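Local coordinates for coiled-coil and C2 domain-containing protein 1-like (PDB 6EI6), which binds monophosphorylated phosphatidylinositols and regulates ESCRT-III in endosomal protein sorting, probably by keeping the core component shrub from polymerising inappropriately, at residues Glu121-Arg126 with Glu244-Val249; Arg186-His191 with Gln218-Lys223; Glu102-Asn107 with Trp265-Ala270. One frame throughout, in Å; residues are numbered along the deposited sequence.

Contact 1 (Glu121-Arg126 with Glu244-Val249)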
loop_
_atom_site.group_PDB
_atom_site.type_symbol
_atom_site.label_atom_id
_atom_site.label_comp_id
_atom_site.label_asym_id
_atom_site.label_seq_id
_atom_site.Cartn_x
_atom_site.Cartn_y
_atom_site.Cartn_z
ATOM N N GLU A 121 0.972 -5.444 10.605
ATOM C CA GLU A 121 2.194 -4.963 11.228
ATOM C C GLU A 121 2.436 -3.502 10.860
ATOM O O GLU A 121 2.275 -3.111 9.700
ATOM C CB GLU A 121 3.391 -5.810 10.800
ATOM C CG GLU A 121 4.681 -5.412 11.487
ATOM C CD GLU A 121 5.837 -6.288 11.093
ATOM O OE1 GLU A 121 6.139 -7.242 11.850
ATOM O OE2 GLU A 121 6.435 -6.024 10.016
ATOM N N ILE A 122 2.838 -2.696 11.851
ATOM C CA ILE A 122 3.226 -1.299 11.647
ATOM C C ILE A 122 4.695 -1.151 12.019
ATOM O O ILE A 122 5.123 -1.631 13.075
ATOM C CB ILE A 122 2.359 -0.337 12.472
ATOM C CG1 ILE A 122 0.919 -0.414 11.993
ATOM C CG2 ILE A 122 2.874 1.086 12.350
ATOM C CD1 ILE A 122 -0.069 0.118 12.987
ATOM N N VAL A 123 5.467 -0.505 11.149
ATOM C CA VAL A 123 6.891 -0.290 11.365
ATOM C C VAL A 123 7.141 1.207 11.360
ATOM O O VAL A 123 6.894 1.878 10.349
ATOM C CB VAL A 123 7.745 -0.972 10.291
ATOM C CG1 VAL A 123 9.210 -0.792 10.608
ATOM C CG2 VAL A 123 7.385 -2.460 10.172
ATOM N N VAL A 124 7.614 1.734 12.488
ATOM C CA VAL A 124 8.086 3.111 12.561
ATOM C C VAL A 124 9.583 3.055 12.277
ATOM O O VAL A 124 10.353 2.513 13.070
ATOM C CB VAL A 124 7.778 3.752 13.922
ATOM C CG1 VAL A 124 8.080 5.244 13.904
ATOM C CG2 VAL A 124 6.319 3.533 14.305
ATOM N N VAL A 125 9.997 3.601 11.140
ATOM C CA VAL A 125 11.332 3.358 10.613
ATOM C C VAL A 125 12.322 4.449 11.010
ATOM O O VAL A 125 13.464 4.159 11.351
ATOM C CB VAL A 125 11.282 3.176 9.078
ATOM C CG1 VAL A 125 12.662 2.912 8.538
ATOM C CG2 VAL A 125 10.340 2.046 8.709
ATOM N N ARG A 126 11.946 5.717 10.898
ATOM C CA ARG A 126 12.922 6.764 11.183
ATOM C C ARG A 126 12.257 8.111 10.978
ATOM O O ARG A 126 11.286 8.240 10.224
ATOM C CB ARG A 126 14.196 6.675 10.308
ATOM C CG ARG A 126 13.978 6.863 8.818
ATOM C CD ARG A 126 15.268 6.741 7.983
ATOM N NE ARG A 126 15.159 7.553 6.765
ATOM C CZ ARG A 126 15.965 7.466 5.703
ATOM N NH1 ARG A 126 16.969 6.594 5.683
ATOM N NH2 ARG A 126 15.766 8.261 4.653
ATOM N N GLU A 244 9.303 8.028 8.227
ATOM C CA GLU A 244 9.274 6.893 7.319
ATOM C C GLU A 244 8.665 5.689 8.020
ATOM O O GLU A 244 9.079 5.330 9.129
ATOM C CB GLU A 244 10.672 6.555 6.820
ATOM C CG GLU A 244 10.673 5.358 5.914
ATOM C CD GLU A 244 12.062 4.893 5.590
ATOM O OE1 GLU A 244 13.019 5.636 5.888
ATOM O OE2 GLU A 244 12.203 3.779 5.046
ATOM N N VAL A 245 7.719 5.038 7.345
ATOM C CA VAL A 245 6.804 4.103 7.977
ATOM C C VAL A 245 6.468 2.971 7.001
ATOM O O VAL A 245 6.431 3.166 5.783
ATOM C CB VAL A 245 5.560 4.894 8.436
ATOM C CG1 VAL A 245 4.331 4.025 8.480
ATOM C CG2 VAL A 245 5.825 5.538 9.786
ATOM N N LYS A 246 6.234 1.775 7.543
ATOM C CA LYS A 246 5.731 0.638 6.783
ATOM C C LYS A 246 4.436 0.132 7.410
ATOM O O LYS A 246 4.289 0.140 8.636
ATOM C CB LYS A 246 6.740 -0.499 6.746
ATOM C CG LYS A 246 8.094 -0.144 6.164
ATOM C CD LYS A 246 9.044 -1.304 6.393
ATOM C CE LYS A 246 10.219 -1.230 5.445
ATOM N NZ LYS A 246 11.138 -2.377 5.686
ATOM N N ILE A 247 3.488 -0.298 6.576
ATOM C CA ILE A 247 2.316 -1.025 7.047
ATOM C C ILE A 247 2.174 -2.282 6.204
ATOM O O ILE A 247 2.116 -2.210 4.970
ATOM C CB ILE A 247 1.036 -0.183 6.979
ATOM C CG1 ILE A 247 1.300 1.220 7.541
ATOM C CG2 ILE A 247 -0.077 -0.883 7.750
ATOM C CD1 ILE A 247 0.078 2.096 7.508
ATOM N N ARG A 248 2.134 -3.433 6.861
ATOM C CA ARG A 248 2.280 -4.697 6.159
ATOM C C ARG A 248 1.200 -5.672 6.582
ATOM O O ARG A 248 0.879 -5.778 7.766
ATOM C CB ARG A 248 3.646 -5.303 6.425
ATOM C CG ARG A 248 4.792 -4.355 6.130
ATOM C CD ARG A 248 6.125 -4.983 6.503
ATOM N NE ARG A 248 6.419 -6.173 5.698
ATOM C CZ ARG A 248 6.404 -7.419 6.176
ATOM N NH1 ARG A 248 6.103 -7.647 7.457
ATOM N NH2 ARG A 248 6.694 -8.440 5.375
ATOM N N VAL A 249 0.659 -6.401 5.607
ATOM C CA VAL A 249 -0.253 -7.508 5.867
ATOM C C VAL A 249 0.255 -8.739 5.125
ATOM O O VAL A 249 1.122 -8.653 4.248
ATOM C CB VAL A 249 -1.699 -7.184 5.465
ATOM C CG1 VAL A 249 -2.272 -6.169 6.420
ATOM C CG2 VAL A 249 -1.729 -6.664 4.036
#
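The guanidinium groups of Arg-126 and Arg-248 meet Glu-244 and Glu-121 of the partner strand in different ways. Over one face of the Arg-126 guanidinium sits the carboxylate oxygen OE1 of Glu-244, 3.0 Å from NE; the two planes stand 84° apart and no N-H points at the oxygen, which leaves a salt bridge of charges alone. The guanidinium of Arg-248 is instead approached at its edge: NH1 gives a hydrogen bond to OE2 of Glu-121 at 3.0 Å, arriving from above the carboxylate plane. Each carboxylate has a second partner, Arg-172 for Glu-121 and His-227 for Glu-244, while Asp-114 forms a salt bridge with NH2 of Arg-248. The extended chain of Glu-244, with CG anti to the backbone N (chi1 178°), runs past Val-125, whose CG1 lies 3.6 Å from CD of Glu-244. On the same face CB of Val-123 lies 3.7 Å from CB of Lys-246. Ile-122, Val-124, Val-245 and Ile-247 point to the other face, where Phe-195 of strand 192-199 packs on the first three. The backbones run antiparallel; Val-123 N binds Lys-246 O at 2.8 Å and Lys-246 N returns a bond to Val-123 O. At the far end Val-125 N and, weakly, Arg-126 N both reach Glu-244 O. This is a classic beta bulge, set in the central strand pair of one sheet of the C2-domain beta sandwich.

Contact 2 (Arg186-His191 with Gln218-Lys223). With SO4 (sulfate ion), chain C.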
loop_
_atom_site.group_PDB
_atom_site.type_symbol
_atom_site.label_atom_id
_atom_site.label_comp_id
_atom_site.label_asym_id
_atom_site.label_seq_id
_atom_site.Cartn_x
_atom_site.Cartn_y
_atom_site.Cartn_z
ATOM N N ARG A 186 -14.499 -1.741 6.344
ATOM C CA ARG A 186 -14.713 -0.295 6.447
ATOM C C ARG A 186 -13.414 0.435 6.752
ATOM O O ARG A 186 -13.029 1.399 6.073
ATOM C CB ARG A 186 -15.729 -0.004 7.560
ATOM C CG ARG A 186 -16.410 1.401 7.451
ATOM C CD ARG A 186 -16.375 2.343 8.710
ATOM N NE ARG A 186 -16.658 3.693 8.220
ATOM C CZ ARG A 186 -17.021 4.767 8.923
ATOM N NH1 ARG A 186 -17.209 4.723 10.236
ATOM N NH2 ARG A 186 -17.218 5.910 8.267
ATOM N N ILE A 187 -12.727 -0.032 7.785
ATOM C CA ILE A 187 -11.548 0.663 8.274
ATOM C C ILE A 187 -10.478 0.699 7.194
ATOM O O ILE A 187 -9.870 1.745 6.940
ATOM C CB ILE A 187 -11.056 -0.003 9.570
ATOM C CG1 ILE A 187 -11.976 0.380 10.745
ATOM C CG2 ILE A 187 -9.587 0.335 9.846
ATOM C CD1 ILE A 187 -11.835 -0.547 11.947
ATOM N N PHE A 188 -10.244 -0.435 6.521
ATOM C CA PHE A 188 -9.270 -0.433 5.435
ATOM C C PHE A 188 -9.726 0.418 4.260
ATOM O O PHE A 188 -8.886 1.017 3.582
ATOM C CB PHE A 188 -8.983 -1.853 4.977
ATOM C CG PHE A 188 -8.055 -2.577 5.874
ATOM C CD1 PHE A 188 -6.691 -2.499 5.672
ATOM C CD2 PHE A 188 -8.541 -3.300 6.952
ATOM C CE1 PHE A 188 -5.815 -3.160 6.523
ATOM C CE2 PHE A 188 -7.684 -3.959 7.798
ATOM C CZ PHE A 188 -6.317 -3.896 7.584
ATOM N N LYS A 189 -11.037 0.522 4.021
ATOM C CA LYS A 189 -11.513 1.305 2.886
ATOM C C LYS A 189 -11.328 2.801 3.125
ATOM O O LYS A 189 -10.870 3.534 2.239
ATOM C CB LYS A 189 -12.985 0.987 2.610
ATOM C CG LYS A 189 -13.429 1.286 1.161
ATOM C CD LYS A 189 -14.616 0.385 0.730
ATOM C CE LYS A 189 -14.613 0.067 -0.774
ATOM N NZ LYS A 189 -13.568 -0.952 -1.160
ATOM N N ARG A 190 -11.661 3.272 4.328
ATOM C CA ARG A 190 -11.908 4.692 4.525
ATOM C C ARG A 190 -10.927 5.373 5.468
ATOM O O ARG A 190 -10.835 6.605 5.450
ATOM C CB ARG A 190 -13.339 4.932 5.035
ATOM C CG ARG A 190 -14.413 4.763 3.982
ATOM C CD ARG A 190 -15.789 5.171 4.469
ATOM N NE ARG A 190 -16.526 4.161 5.230
ATOM C CZ ARG A 190 -17.700 3.669 4.822
ATOM N NH1 ARG A 190 -18.234 4.085 3.692
ATOM N NH2 ARG A 190 -18.369 2.769 5.531
ATOM N N HIS A 191 -10.217 4.627 6.300
ATOM C CA HIS A 191 -9.572 5.173 7.492
ATOM C C HIS A 191 -8.071 4.914 7.432
ATOM O O HIS A 191 -7.549 4.383 6.447
ATOM C CB HIS A 191 -10.227 4.586 8.750
ATOM C CG HIS A 191 -11.684 4.937 8.880
ATOM N ND1 HIS A 191 -12.152 6.235 8.807
ATOM C CD2 HIS A 191 -12.775 4.158 9.066
ATOM C CE1 HIS A 191 -13.467 6.239 8.948
ATOM N NE2 HIS A 191 -13.869 4.991 9.110
ATOM N N GLN A 218 -6.058 2.186 2.709
ATOM C CA GLN A 218 -6.725 1.579 1.563
ATOM C C GLN A 218 -5.794 0.957 0.517
ATOM O O GLN A 218 -6.235 -0.010 -0.124
ATOM C CB GLN A 218 -7.690 2.600 0.928
ATOM C CG GLN A 218 -7.133 3.369 -0.241
ATOM C CD GLN A 218 -7.255 2.631 -1.557
ATOM O OE1 GLN A 218 -8.249 1.939 -1.796
ATOM N NE2 GLN A 218 -6.233 2.758 -2.413
ATOM N N PRO A 219 -4.546 1.417 0.290
ATOM C CA PRO A 219 -3.648 0.637 -0.583
ATOM C C PRO A 219 -3.532 -0.828 -0.208
ATOM O O PRO A 219 -3.184 -1.644 -1.071
ATOM C CB PRO A 219 -2.298 1.349 -0.425
ATOM C CG PRO A 219 -2.658 2.761 -0.200
ATOM C CD PRO A 219 -3.931 2.716 0.650
ATOM N N LEU A 220 -3.766 -1.190 1.057
ATOM C CA LEU A 220 -3.648 -2.579 1.476
ATOM C C LEU A 220 -4.810 -3.437 0.978
ATOM O O LEU A 220 -4.795 -4.661 1.180
ATOM C CB LEU A 220 -3.519 -2.669 3.003
ATOM C CG LEU A 220 -2.186 -2.063 3.466
ATOM C CD1 LEU A 220 -2.057 -2.115 4.961
ATOM C CD2 LEU A 220 -0.966 -2.699 2.814
ATOM N N GLU A 221 -5.800 -2.832 0.313
ATOM C CA GLU A 221 -6.875 -3.617 -0.288
ATOM C C GLU A 221 -6.356 -4.461 -1.443
ATOM O O GLU A 221 -6.791 -5.608 -1.630
ATOM C CB GLU A 221 -7.986 -2.697 -0.777
ATOM C CG GLU A 221 -8.850 -2.159 0.324
ATOM C CD GLU A 221 -10.071 -1.474 -0.217
ATOM O OE1 GLU A 221 -9.968 -0.903 -1.332
ATOM O OE2 GLU A 221 -11.126 -1.524 0.469
ATOM N N THR A 222 -5.427 -3.910 -2.226
ATOM C CA THR A 222 -4.852 -4.621 -3.354
ATOM C C THR A 222 -3.351 -4.800 -3.268
ATOM O O THR A 222 -2.800 -5.520 -4.101
ATOM C CB THR A 222 -5.177 -3.914 -4.676
ATOM O OG1 THR A 222 -4.534 -2.640 -4.707
ATOM C CG2 THR A 222 -6.669 -3.731 -4.822
ATOM N N LYS A 223 -2.677 -4.164 -2.307
ATOM C CA LYS A 223 -1.254 -4.358 -2.083
ATOM C C LYS A 223 -1.021 -4.925 -0.691
ATOM O O LYS A 223 -1.898 -4.912 0.185
ATOM C CB LYS A 223 -0.463 -3.064 -2.250
ATOM C CG LYS A 223 -0.281 -2.677 -3.690
ATOM C CD LYS A 223 0.727 -1.559 -3.830
ATOM C CE LYS A 223 0.107 -0.377 -4.493
ATOM N NZ LYS A 223 -1.170 -0.094 -3.784
HETATM S S SO4 C . -9.134 8.482 9.586
HETATM O O1 SO4 C . -8.975 7.262 10.397
HETATM O O2 SO4 C . -10.510 8.595 9.076
HETATM O O3 SO4 C . -8.185 8.440 8.459
HETATM O O4 SO4 C . -8.868 9.647 10.441
#
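Within the C2 beta sandwich, the end of helix 182-190 packs on the connection between strands 208-216 and 225-233, and Phe-188 and Lys-189 carry the helical side of the contact. CD1 of Phe-188 comes within 4.1 Å of CB of Leu-220, the two side chains crossing obliquely; Leu-120 of strand 119-128 touches both and Leu-217 adds to the packing on the ring. The backbones also meet at one point, Phe-188 O lying 3.0 Å from CA of Gln-218 in a CA-H...O contact. The polar part is a salt bridge in which Lys-189 NZ meets OE2 of Glu-221 on the syn side of the carboxylate, 17° out of its plane. The lysine chain bends at chi3 and chi4 and wraps this oxygen, with CG 3.7 Å from OE2. An alanine in place of Glu-221 would probably leave the Lys-189 ammonium without this mate and free its chain to turn. At the C-terminal end of the helix, the Arg-190 carbonyl accepts a bond from Lys-216 NZ, which also binds the sulfate together with Gly-192 N. The ion, probably from the crystallisation liquor, lies at the edge of the His-191 ring, and ND1 donates to its O2 at 2.9 Å.

Contact 3 (Glu102-Asn107 with Trp265-Ala270)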
loop_
_atom_site.group_PDB
_atom_site.type_symbol
_atom_site.label_atom_id
_atom_site.label_comp_id
_atom_site.label_asym_id
_atom_site.label_seq_id
_atom_site.Cartn_x
_atom_site.Cartn_y
_atom_site.Cartn_z
ATOM N N GLU A 102 -6.612 -17.497 -20.187
ATOM C CA GLU A 102 -5.623 -18.396 -19.597
ATOM C C GLU A 102 -5.560 -18.209 -18.085
ATOM O O GLU A 102 -6.413 -17.527 -17.506
ATOM C CB GLU A 102 -4.260 -18.153 -20.217
ATOM C CG GLU A 102 -4.308 -18.142 -21.693
ATOM C CD GLU A 102 -2.930 -17.967 -22.308
ATOM O OE1 GLU A 102 -1.992 -17.633 -21.551
ATOM O OE2 GLU A 102 -2.797 -18.152 -23.541
ATOM N N LYS A 103 -4.561 -18.808 -17.435
ATOM C CA LYS A 103 -4.310 -18.608 -16.017
ATOM C C LYS A 103 -2.892 -18.119 -15.805
ATOM O O LYS A 103 -1.995 -18.371 -16.614
ATOM C CB LYS A 103 -4.500 -19.886 -15.209
ATOM C CG LYS A 103 -5.928 -20.385 -15.187
ATOM C CD LYS A 103 -5.980 -21.824 -14.687
ATOM C CE LYS A 103 -7.394 -22.181 -14.221
ATOM N NZ LYS A 103 -7.853 -21.276 -13.111
ATOM N N ARG A 104 -2.697 -17.422 -14.693
ATOM C CA ARG A 104 -1.380 -16.960 -14.297
ATOM C C ARG A 104 -1.232 -17.197 -12.808
ATOM O O ARG A 104 -2.144 -16.878 -12.042
ATOM C CB ARG A 104 -1.193 -15.477 -14.609
ATOM C CG ARG A 104 -1.080 -15.184 -16.066
ATOM C CD ARG A 104 0.153 -15.853 -16.642
ATOM N NE ARG A 104 0.253 -15.541 -18.059
ATOM C CZ ARG A 104 -0.381 -16.210 -19.017
ATOM N NH1 ARG A 104 -1.137 -17.256 -18.712
ATOM N NH2 ARG A 104 -0.239 -15.837 -20.282
ATOM N N SER A 105 -0.091 -17.752 -12.399
ATOM C CA SER A 105 0.170 -17.989 -10.985
ATOM C C SER A 105 0.778 -16.718 -10.407
ATOM O O SER A 105 1.949 -16.414 -10.638
ATOM C CB SER A 105 1.098 -19.184 -10.804
ATOM O OG SER A 105 0.789 -20.216 -11.736
ATOM N N PHE A 106 -0.033 -15.928 -9.728
ATOM C CA PHE A 106 0.489 -15.011 -8.730
ATOM C C PHE A 106 0.382 -15.749 -7.416
ATOM O O PHE A 106 -0.478 -16.626 -7.249
ATOM C CB PHE A 106 -0.295 -13.703 -8.663
ATOM C CG PHE A 106 -0.181 -12.848 -9.906
ATOM C CD1 PHE A 106 -0.484 -13.364 -11.160
ATOM C CD2 PHE A 106 0.221 -11.524 -9.816
ATOM C CE1 PHE A 106 -0.379 -12.575 -12.303
ATOM C CE2 PHE A 106 0.331 -10.724 -10.963
ATOM C CZ PHE A 106 0.028 -11.256 -12.202
ATOM N N ASN A 107 1.269 -15.446 -6.492
ATOM C CA ASN A 107 1.120 -16.207 -5.262
ATOM C C ASN A 107 0.591 -15.289 -4.175
ATOM O O ASN A 107 1.242 -15.112 -3.141
ATOM C CB ASN A 107 2.437 -16.858 -4.862
ATOM C CG ASN A 107 2.250 -17.956 -3.850
ATOM O OD1 ASN A 107 1.130 -18.396 -3.584
ATOM N ND2 ASN A 107 3.345 -18.397 -3.265
ATOM N N TRP A 265 -7.080 -14.892 -17.017
ATOM C CA TRP A 265 -6.178 -13.927 -17.606
ATOM C C TRP A 265 -6.567 -13.723 -19.064
ATOM O O TRP A 265 -6.429 -14.640 -19.884
ATOM C CB TRP A 265 -4.744 -14.442 -17.483
ATOM C CG TRP A 265 -3.690 -13.408 -17.557
ATOM C CD1 TRP A 265 -2.846 -13.172 -18.607
ATOM C CD2 TRP A 265 -3.304 -12.500 -16.519
ATOM N NE1 TRP A 265 -1.966 -12.169 -18.291
ATOM C CE2 TRP A 265 -2.223 -11.744 -17.010
ATOM C CE3 TRP A 265 -3.760 -12.267 -15.216
ATOM C CZ2 TRP A 265 -1.611 -10.745 -16.260
ATOM C CZ3 TRP A 265 -3.161 -11.283 -14.471
ATOM C CH2 TRP A 265 -2.092 -10.526 -14.996
ATOM N N LEU A 266 -7.023 -12.522 -19.408
ATOM C CA LEU A 266 -7.336 -12.242 -20.805
ATOM C C LEU A 266 -6.036 -12.085 -21.587
ATOM O O LEU A 266 -5.133 -11.369 -21.153
ATOM C CB LEU A 266 -8.198 -10.997 -20.917
ATOM C CG LEU A 266 -8.934 -10.757 -22.218
ATOM C CD1 LEU A 266 -10.234 -10.060 -21.944
ATOM C CD2 LEU A 266 -8.082 -9.952 -23.211
ATOM N N VAL A 267 -5.947 -12.771 -22.731
ATOM C CA VAL A 267 -4.768 -12.799 -23.600
ATOM C C VAL A 267 -5.255 -12.710 -25.042
ATOM O O VAL A 267 -6.177 -13.434 -25.425
ATOM C CB VAL A 267 -3.950 -14.099 -23.396
ATOM C CG1 VAL A 267 -2.913 -14.305 -24.505
ATOM C CG2 VAL A 267 -3.307 -14.168 -22.031
ATOM N N LEU A 268 -4.659 -11.838 -25.853
ATOM C CA LEU A 268 -5.080 -11.818 -27.253
ATOM C C LEU A 268 -4.568 -13.056 -27.993
ATOM O O LEU A 268 -3.501 -13.600 -27.675
ATOM C CB LEU A 268 -4.578 -10.566 -27.957
ATOM C CG LEU A 268 -4.929 -9.259 -27.247
ATOM C CD1 LEU A 268 -4.351 -8.075 -27.997
ATOM C CD2 LEU A 268 -6.424 -9.092 -27.029
ATOM N N ASP A 269 -5.351 -13.532 -28.962
ATOM C CA ASP A 269 -4.752 -14.348 -30.019
ATOM C C ASP A 269 -3.875 -13.425 -30.868
ATOM O O ASP A 269 -4.181 -12.237 -31.017
ATOM C CB ASP A 269 -5.833 -15.015 -30.880
ATOM C CG ASP A 269 -6.929 -15.704 -30.060
ATOM O OD1 ASP A 269 -6.828 -15.798 -28.811
ATOM O OD2 ASP A 269 -7.904 -16.184 -30.680
ATOM N N ALA A 270 -2.793 -13.941 -31.446
ATOM C CA ALA A 270 -2.448 -15.344 -31.613
ATOM C C ALA A 270 -1.845 -15.897 -30.343
ATOM O O ALA A 270 -2.445 -16.769 -29.710
ATOM C CB ALA A 270 -1.457 -15.520 -32.811
#
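Arg-104 lies across the indole of Trp-265, and its chain can be followed outward atom by atom. CB stands 4.1 Å from CD2 of Trp-265, at the junction of the two rings. CG comes down over the face of the five-membered ring, 3.5 Å from its centroid and 10° off the normal, a CH-pi contact. A turn about CB-CG (chi2 -63°) swings CD out of the line of the chain, and NE then passes 3.9 Å from CD1 of Trp-265. The guanidinium follows with CD1 beneath one face and its plane 28° from that of the indole. At the tip NH1 and NH2 both donate to OE1 of Glu-102, NH2 at 2.8 Å, in an end-on grip on one oxygen, lying in the guanidinium plane, that would fix the rotation of the group over the indole. CG2 of Val-267 touches this ion pair, 3.7 Å from OE1 of Glu-102. Farther along, CZ of Phe-106 meets CH2 of Trp-265 at 3.6 Å, an oblique aromatic pair. In the backbone Glu-102 and Trp-265 form an antiparallel hydrogen-bonded pair, N to O in both directions. They belong to a two-stranded sheet of 99-102 and 265-268 laid against the helical hairpin of 34-62 and 66-91: Trp-265 rests on Gln-49, Cys-53 and Val-79, and Phe-106 on Met-52 and Leu-75, with an edge-to-face ring contact to Phe-72.

The three contacts divide between a beta sandwich and a helical hairpin. In sequence they are concentric: 186-191 with 218-223 falls between the two strands of contact 1, and both fall between the segments of contact 3. Contacts 1 and 2 share the C2 beta sandwich, their centres 15 Å apart, and meet directly where CG2 of Ile-247 packs on CD1 of Leu-220 at 3.6 Å. Contact 3 stands apart, about 33 Å centre to centre from contact 1 and 27 Å from contact 2, on the helical hairpin. The chain ahead of strand 119-128 and the chain after helix 255-263 thus pair there as a small sheet, so residues far apart in sequence meet beside helices 34-62 and 66-91.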